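Local coordinates for mutual gliding motility protein C (MglC) (Myxococcus xanthus DK 1622, PDB 7CT3) that probably helps control cell polarity for gliding motility, as a Roadblock/LC7-domain component of the polarity system that interacts with its paralog MglB, at residues E49-L53 and S76-T81. Coordinates in Å, arbitrary orientation, origin at the centre of the assembly. Residue numbers count along the deposited sequence, not the author numbering.
Sequences EYANL and SEKVLT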
loop_
_atom_site.group_PDB
_atom_site.type_symbol
_atom_site.label_atom_id
_atom_site.label_comp_id
_atom_site.label_asym_id
_atom_site.label_seq_id
_atom_site.Cartn_x
_atom_site.Cartn_y
_atom_site.Cartn_z
ATOM N N GLU A 49 15.509 -3.895 -6.322
ATOM C CA GLU A 49 14.118 -3.400 -6.498
ATOM C C GLU A 49 13.837 -2.285 -5.487
ATOM O O GLU A 49 13.213 -1.284 -5.891
ATOM C CB GLU A 49 13.110 -4.546 -6.415
ATOM C CG GLU A 49 13.235 -5.495 -7.591
ATOM C CD GLU A 49 12.009 -6.331 -7.890
ATOM O OE1 GLU A 49 11.057 -6.291 -7.092
ATOM O OE2 GLU A 49 12.015 -7.023 -8.922
ATOM N N TYR A 50 14.313 -2.408 -4.245
ATOM C CA TYR A 50 14.119 -1.362 -3.205
ATOM C C TYR A 50 14.729 -0.037 -3.686
ATOM O O TYR A 50 14.049 1.003 -3.614
ATOM C CB TYR A 50 14.674 -1.803 -1.849
ATOM C CG TYR A 50 14.415 -0.825 -0.728
ATOM C CD1 TYR A 50 13.261 -0.056 -0.692
ATOM C CD2 TYR A 50 15.326 -0.668 0.304
ATOM C CE1 TYR A 50 13.024 0.849 0.330
ATOM C CE2 TYR A 50 15.101 0.231 1.336
ATOM C CZ TYR A 50 13.947 0.992 1.349
ATOM O OH TYR A 50 13.714 1.881 2.357
ATOM N N ALA A 51 15.966 -0.070 -4.187
ATOM C CA ALA A 51 16.648 1.099 -4.786
ATOM C C ALA A 51 15.759 1.693 -5.885
ATOM O O ALA A 51 15.603 2.916 -5.924
ATOM C CB ALA A 51 17.998 0.698 -5.323
ATOM N N ASN A 52 15.170 0.846 -6.728
ATOM C CA ASN A 52 14.367 1.274 -7.905
ATOM C C ASN A 52 12.969 1.751 -7.478
ATOM O O ASN A 52 12.266 2.285 -8.349
ATOM C CB ASN A 52 14.296 0.161 -8.952
ATOM C CG ASN A 52 15.635 -0.094 -9.608
ATOM O OD1 ASN A 52 16.505 0.770 -9.592
ATOM N ND2 ASN A 52 15.823 -1.279 -10.163
ATOM N N LEU A 53 12.578 1.568 -6.211
ATOM C CA LEU A 53 11.280 2.051 -5.660
ATOM C C LEU A 53 11.450 3.432 -5.012
ATOM O O LEU A 53 10.427 4.099 -4.826
ATOM C CB LEU A 53 10.738 1.062 -4.618
ATOM C CG LEU A 53 10.198 -0.268 -5.144
ATOM C CD1 LEU A 53 9.805 -1.179 -3.989
ATOM C CD2 LEU A 53 9.010 -0.064 -6.073
ATOM N N SER A 76 6.811 -3.965 -5.197
ATOM C CA SER A 76 7.338 -4.631 -6.410
ATOM C C SER A 76 7.096 -6.136 -6.269
ATOM O O SER A 76 6.484 -6.547 -5.258
ATOM C CB SER A 76 8.793 -4.309 -6.591
ATOM O OG SER A 76 9.557 -4.842 -5.520
ATOM N N GLU A 77 7.561 -6.922 -7.236
ATOM C CA GLU A 77 7.515 -8.406 -7.178
ATOM C C GLU A 77 8.269 -8.891 -5.930
ATOM O O GLU A 77 7.768 -9.811 -5.275
ATOM C CB GLU A 77 8.081 -9.005 -8.469
ATOM C CG GLU A 77 7.178 -8.785 -9.671
ATOM C CD GLU A 77 7.686 -9.348 -10.989
ATOM O OE1 GLU A 77 8.674 -10.117 -10.970
ATOM O OE2 GLU A 77 7.089 -9.016 -12.037
ATOM N N LYS A 78 9.407 -8.275 -5.590
ATOM C CA LYS A 78 10.349 -8.801 -4.560
ATOM C C LYS A 78 10.290 -7.999 -3.252
ATOM O O LYS A 78 10.765 -8.527 -2.229
ATOM C CB LYS A 78 11.780 -8.802 -5.105
ATOM C CG LYS A 78 12.007 -9.694 -6.315
ATOM C CD LYS A 78 13.461 -9.764 -6.739
ATOM C CE LYS A 78 13.664 -10.513 -8.039
ATOM N NZ LYS A 78 15.029 -10.306 -8.578
ATOM N N VAL A 79 9.753 -6.778 -3.257
ATOM C CA VAL A 79 9.836 -5.869 -2.076
ATOM C C VAL A 79 8.461 -5.276 -1.795
ATOM O O VAL A 79 7.808 -4.815 -2.748
ATOM C CB VAL A 79 10.871 -4.746 -2.273
ATOM C CG1 VAL A 79 10.932 -3.824 -1.063
ATOM C CG2 VAL A 79 12.245 -5.301 -2.592
ATOM N N LEU A 80 8.073 -5.287 -0.521
ATOM C CA LEU A 80 6.858 -4.616 -0.005
ATOM C C LEU A 80 7.309 -3.459 0.885
ATOM O O LEU A 80 8.345 -3.601 1.566
ATOM C CB LEU A 80 6.011 -5.617 0.780
ATOM C CG LEU A 80 5.831 -6.988 0.134
ATOM C CD1 LEU A 80 5.021 -7.900 1.039
ATOM C CD2 LEU A 80 5.177 -6.876 -1.236
ATOM N N THR A 81 6.570 -2.354 0.865
ATOM C CA THR A 81 6.835 -1.189 1.741
ATOM C C THR A 81 5.553 -0.809 2.475
ATOM O O THR A 81 4.448 -1.076 1.953
ATOM C CB THR A 81 7.433 -0.004 0.977
ATOM O OG1 THR A 81 6.453 0.502 0.072
ATOM C CG2 THR A 81 8.703 -0.376 0.241
#
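In this Roadblock/LC7 domain, helix 44-61 packs on one face of the antiparallel sheet, and here it also grips the turn between strands 71-75 and 79-87. Glu49 has the most area covered, 98 Å², and its CA-to-CB bond points toward the turn. Its carboxylate oxygen OE1 accepts two hydrogen bonds, one from Ser76 OG at 2.6 Å and one from the backbone N of Lys78 at 3.0 Å (N-H...O angle 148°), tying the helix to the turn. Beside the carboxylate, Leu53 (58 Å²) and Val79 (48 Å²) lead the apolar part: Leu53 CD1 lies 4.1 Å from Val79 CB, and Tyr50 CB 4.3 Å from Val79 CG2. The axes of helix segment 49-53 and strand segment 79-81 come within 9.2 Å at a signed crossing angle of -42°, a spacing bridged by side chains from both segments. Leu53 also packs against Val69 of the second subunit, so the contact borders the dimer interface. Within the turn, Ser76 forms an ST motif: its OG accepts a hydrogen bond from Val79 N at 3.0 Å.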